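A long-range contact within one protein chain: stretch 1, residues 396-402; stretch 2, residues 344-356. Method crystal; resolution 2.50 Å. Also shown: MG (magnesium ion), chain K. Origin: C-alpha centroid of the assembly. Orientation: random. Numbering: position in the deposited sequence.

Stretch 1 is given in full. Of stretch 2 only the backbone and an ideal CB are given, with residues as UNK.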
# COMPACT_ATOMS: atom_id res chain seq x y z
N ASN A 396 -4.44 27.44 24.26
CA ASN A 396 -4.66 28.58 23.37
C ASN A 396 -5.84 28.26 22.48
O ASN A 396 -6.20 27.10 22.32
CB ASN A 396 -3.44 28.80 22.47
CG ASN A 396 -2.35 29.60 23.17
OD1 ASN A 396 -2.44 30.83 23.32
ND2 ASN A 396 -1.31 28.90 23.60
N SER A 397 -6.46 29.28 21.88
CA SER A 397 -7.49 29.02 20.87
C SER A 397 -6.87 28.54 19.54
O SER A 397 -5.86 29.09 19.08
CB SER A 397 -8.34 30.25 20.63
OG SER A 397 -8.52 30.95 21.83
N TYR A 398 -7.49 27.53 18.94
CA TYR A 398 -7.04 26.91 17.69
C TYR A 398 -8.17 26.88 16.71
O TYR A 398 -9.32 26.83 17.10
CB TYR A 398 -6.65 25.45 17.94
CG TYR A 398 -5.31 25.28 18.59
CD1 TYR A 398 -4.19 24.95 17.83
CD2 TYR A 398 -5.15 25.45 19.96
CE1 TYR A 398 -2.94 24.79 18.42
CE2 TYR A 398 -3.91 25.31 20.57
CZ TYR A 398 -2.82 24.97 19.80
OH TYR A 398 -1.59 24.83 20.40
N ASP A 399 -7.85 26.89 15.42
CA ASP A 399 -8.80 26.47 14.41
C ASP A 399 -8.90 24.95 14.48
O ASP A 399 -7.88 24.23 14.52
CB ASP A 399 -8.33 26.88 13.03
CG ASP A 399 -8.30 28.39 12.86
OD1 ASP A 399 -9.28 29.05 13.25
OD2 ASP A 399 -7.29 28.91 12.31
N LEU A 400 -10.14 24.48 14.50
CA LEU A 400 -10.46 23.08 14.73
C LEU A 400 -10.57 22.33 13.40
O LEU A 400 -11.35 22.73 12.53
CB LEU A 400 -11.79 23.01 15.48
CG LEU A 400 -12.34 21.63 15.85
CD1 LEU A 400 -11.33 20.79 16.63
CD2 LEU A 400 -13.62 21.83 16.64
N PHE A 401 -9.80 21.23 13.28
CA PHE A 401 -9.78 20.34 12.11
C PHE A 401 -10.04 18.90 12.52
O PHE A 401 -9.67 18.47 13.63
CB PHE A 401 -8.43 20.44 11.40
CG PHE A 401 -8.22 21.77 10.70
CD1 PHE A 401 -8.36 21.88 9.33
CD2 PHE A 401 -7.88 22.90 11.42
CE1 PHE A 401 -8.18 23.08 8.68
CE2 PHE A 401 -7.70 24.12 10.79
CZ PHE A 401 -7.87 24.22 9.41
N PHE A 402 -10.68 18.14 11.63
CA PHE A 402 -11.04 16.76 11.95
C PHE A 402 -10.54 15.78 10.91
O PHE A 402 -10.67 16.02 9.72
CB PHE A 402 -12.55 16.65 12.15
CG PHE A 402 -13.06 15.23 12.35
CD1 PHE A 402 -12.67 14.48 13.47
CD2 PHE A 402 -13.95 14.66 11.45
CE1 PHE A 402 -13.16 13.18 13.67
CE2 PHE A 402 -14.44 13.38 11.64
CZ PHE A 402 -14.05 12.63 12.76
N UNK A 344 -5.98 23.16 -0.94
CA UNK A 344 -7.23 23.49 -0.26
C UNK A 344 -7.05 23.48 1.27
O UNK A 344 -7.49 24.42 1.95
CB UNK A 344 -8.33 22.51 -0.67
N UNK A 345 -6.39 22.45 1.80
CA UNK A 345 -6.03 22.41 3.22
C UNK A 345 -5.10 23.57 3.55
O UNK A 345 -5.32 24.28 4.53
CB UNK A 345 -5.37 21.08 3.58
N UNK A 346 -4.07 23.77 2.72
CA UNK A 346 -3.17 24.90 2.96
C UNK A 346 -3.93 26.22 3.02
O UNK A 346 -3.68 27.03 3.93
CB UNK A 346 -2.10 24.97 1.87
N UNK A 347 -4.88 26.43 2.10
CA UNK A 347 -5.75 27.62 2.15
C UNK A 347 -6.46 27.68 3.49
O UNK A 347 -6.51 28.74 4.11
CB UNK A 347 -6.77 27.61 1.01
N UNK A 348 -7.03 26.56 3.92
CA UNK A 348 -7.78 26.53 5.18
C UNK A 348 -6.92 26.82 6.40
O UNK A 348 -7.35 27.55 7.29
CB UNK A 348 -8.45 25.17 5.35
N UNK A 349 -5.71 26.27 6.44
CA UNK A 349 -4.72 26.63 7.46
C UNK A 349 -4.43 28.14 7.56
O UNK A 349 -3.96 28.60 8.60
CB UNK A 349 -3.41 25.89 7.17
N UNK A 350 -4.76 28.92 6.51
CA UNK A 350 -4.02 30.15 6.18
C UNK A 350 -4.28 31.63 6.50
O UNK A 350 -3.27 32.35 6.49
CB UNK A 350 -3.96 30.13 4.65
N UNK A 351 -5.46 32.23 6.69
CA UNK A 351 -6.87 31.89 6.60
C UNK A 351 -7.40 32.43 7.93
O UNK A 351 -8.19 33.37 7.97
CB UNK A 351 -7.13 30.40 6.39
N UNK A 352 -6.93 31.82 9.02
CA UNK A 352 -7.11 32.37 10.35
C UNK A 352 -5.76 32.66 11.01
O UNK A 352 -4.75 32.04 10.70
CB UNK A 352 -7.93 31.41 11.21
N UNK A 353 -5.74 33.66 11.89
CA UNK A 353 -4.59 33.89 12.78
C UNK A 353 -4.23 32.69 13.67
O UNK A 353 -3.07 32.49 14.00
CB UNK A 353 -4.88 35.10 13.67
N UNK A 354 -5.25 31.91 14.05
CA UNK A 354 -5.09 30.88 15.07
C UNK A 354 -4.23 29.72 14.57
O UNK A 354 -4.27 29.39 13.37
CB UNK A 354 -6.46 30.36 15.51
N UNK A 355 -3.42 29.12 15.48
CA UNK A 355 -2.69 27.90 15.13
C UNK A 355 -3.73 26.82 14.84
O UNK A 355 -4.86 26.97 15.27
CB UNK A 355 -1.73 27.47 16.25
N UNK A 356 -3.36 25.77 14.12
CA UNK A 356 -4.33 24.76 13.72
C UNK A 356 -4.20 23.45 14.45
O UNK A 356 -3.10 22.93 14.65
CB UNK A 356 -4.21 24.50 12.22
MG MG K . -4.90 29.28 10.79

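Positions 344, 346 and 347 lie on a helical run (phi near -60°, psi near -45°), with no atom of stretch 1 within 5.5 Å of their ideal CB atoms, so most helix-tolerant residues would serve. They are Lys344, Gln346 and Asn347; Lys344 NZ forms a salt bridge with OE2 of the residue at 348 (2.7 Å).

Position 345 points sideways, and no atom of stretch 1 lies within 5.5 Å of its ideal CB, so only a longer side chain could reach the Phe401 ring. Leucine, methionine or isoleucine would suit. Leu345 does this with its end: CD2 lies 3.8 Å from Phe401 CE1.

At 348 the ideal CB is 3.9 Å from Phe401 CE1. An aliphatic first portion is favoured; CA-to-CB points sideways, and no partner in stretch 1 fixes what lies beyond CB, so a polar end is also possible. Glu348 fits, its CB 4.0 Å from Phe401 CE1 and its carboxylate engaged with Lys344.

Position 349 points away, its ideal CB 5.3 Å from Phe401 CZ; a large side chain could still turn back to the ring. The backbone O binds magnesium at 2.5 Å. Tyr349 presents its edge to the Phe401 face, centroids 5.3 Å apart and planes at 69°.

Position 350 points away and is undemanding: Asn350. At 351 a positive phi of 132° follows a cis peptide bond, so glycine would be the easy choice; Ser351 occupies it without touching stretch 1.

Position 352 points toward the Asp399 carboxylate, which asks for a small donor such as serine or threonine. Ser352 OG lies 3.1 Å from Asp399 OD1, within reach of a weak hydrogen bond, and accepts one from the backbone N of 354 (3.1 Å).

At 353 no atom of stretch 1 lies within 5.5 Å of the ideal CB, leaving the choice open. CA-to-CB points sideways; the end of Asn353 leads off from stretch 1.

At 354, CB points toward stretch 1, 3.8 Å from Ser397 O and 4.1 Å from Tyr398 C. A medium aliphatic side chain could cover this backbone. Leu354 places CD1 4.0 Å from Tyr398 C and 4.1 Å from Ser397 CB.

Position 355 has phi -63° and an ideal CB 3.7 Å from Tyr398 CE1; proline, valine or alanine would fit. Pro355 sets CG over the Tyr398 ring face, 3.8 Å from its centroid, and its O accepts a hydrogen bond from Asp399 N (3.0 Å, 149°).

Position 356 pairs with Asp399 in a parallel bridge (CA to CA 4.8 Å), both side chains on the same sheet face. Its ideal CB, 3.8 Å from Phe401 CE2, suits a compact or branched residue, and the Asp399 carboxylate makes a polar one plausible too. Asn356 keeps that CB contact at 3.8 Å.

Stretch 2 344-356: KLQNEYNSSNLPN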
# COMPACT_ATOMS: atom_id res chain seq x y z
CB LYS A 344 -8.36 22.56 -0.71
CG LYS A 344 -9.59 22.50 0.21
CD LYS A 344 -10.81 22.04 -0.57
CE LYS A 344 -11.79 21.23 0.28
NZ LYS A 344 -12.06 21.82 1.65
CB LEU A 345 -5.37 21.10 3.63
CG LEU A 345 -5.65 20.50 5.02
CD1 LEU A 345 -4.50 19.60 5.49
CD2 LEU A 345 -5.97 21.49 6.08
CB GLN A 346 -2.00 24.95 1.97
CG GLN A 346 -0.90 25.98 2.37
CD GLN A 346 -0.24 25.69 3.73
OE1 GLN A 346 -0.35 26.48 4.67
NE2 GLN A 346 0.45 24.55 3.82
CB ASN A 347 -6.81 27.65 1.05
CG ASN A 347 -6.23 27.88 -0.33
OD1 ASN A 347 -5.15 28.45 -0.47
ND2 ASN A 347 -6.96 27.45 -1.35
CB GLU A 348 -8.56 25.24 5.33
CG GLU A 348 -9.77 25.19 4.44
CD GLU A 348 -10.16 23.78 4.04
OE1 GLU A 348 -9.36 22.82 4.26
OE2 GLU A 348 -11.28 23.63 3.51
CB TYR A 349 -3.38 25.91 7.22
CG TYR A 349 -3.28 24.44 7.62
CD1 TYR A 349 -4.24 23.84 8.43
CD2 TYR A 349 -2.20 23.66 7.19
CE1 TYR A 349 -4.14 22.49 8.78
CE2 TYR A 349 -2.09 22.30 7.55
CZ TYR A 349 -3.06 21.73 8.35
OH TYR A 349 -2.97 20.42 8.73
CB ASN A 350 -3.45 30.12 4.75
CG ASN A 350 -1.98 29.70 4.72
OD1 ASN A 350 -1.42 29.41 3.65
ND2 ASN A 350 -1.36 29.65 5.89
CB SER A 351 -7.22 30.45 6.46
OG SER A 351 -8.63 30.40 6.54
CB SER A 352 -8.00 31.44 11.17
OG SER A 352 -7.91 31.72 12.55
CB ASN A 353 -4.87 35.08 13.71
CG ASN A 353 -4.92 36.38 12.97
OD1 ASN A 353 -5.76 37.24 13.25
ND2 ASN A 353 -4.02 36.55 12.00
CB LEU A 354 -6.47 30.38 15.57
CG LEU A 354 -7.50 31.46 15.97
CD1 LEU A 354 -8.73 30.82 16.63
CD2 LEU A 354 -6.91 32.52 16.89
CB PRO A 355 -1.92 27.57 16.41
CG PRO A 355 -2.70 28.27 17.52
CD PRO A 355 -3.17 29.54 16.88
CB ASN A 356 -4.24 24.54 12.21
CG ASN A 356 -4.21 25.83 11.46
OD1 ASN A 356 -5.07 26.70 11.66
ND2 ASN A 356 -3.19 26.01 10.64
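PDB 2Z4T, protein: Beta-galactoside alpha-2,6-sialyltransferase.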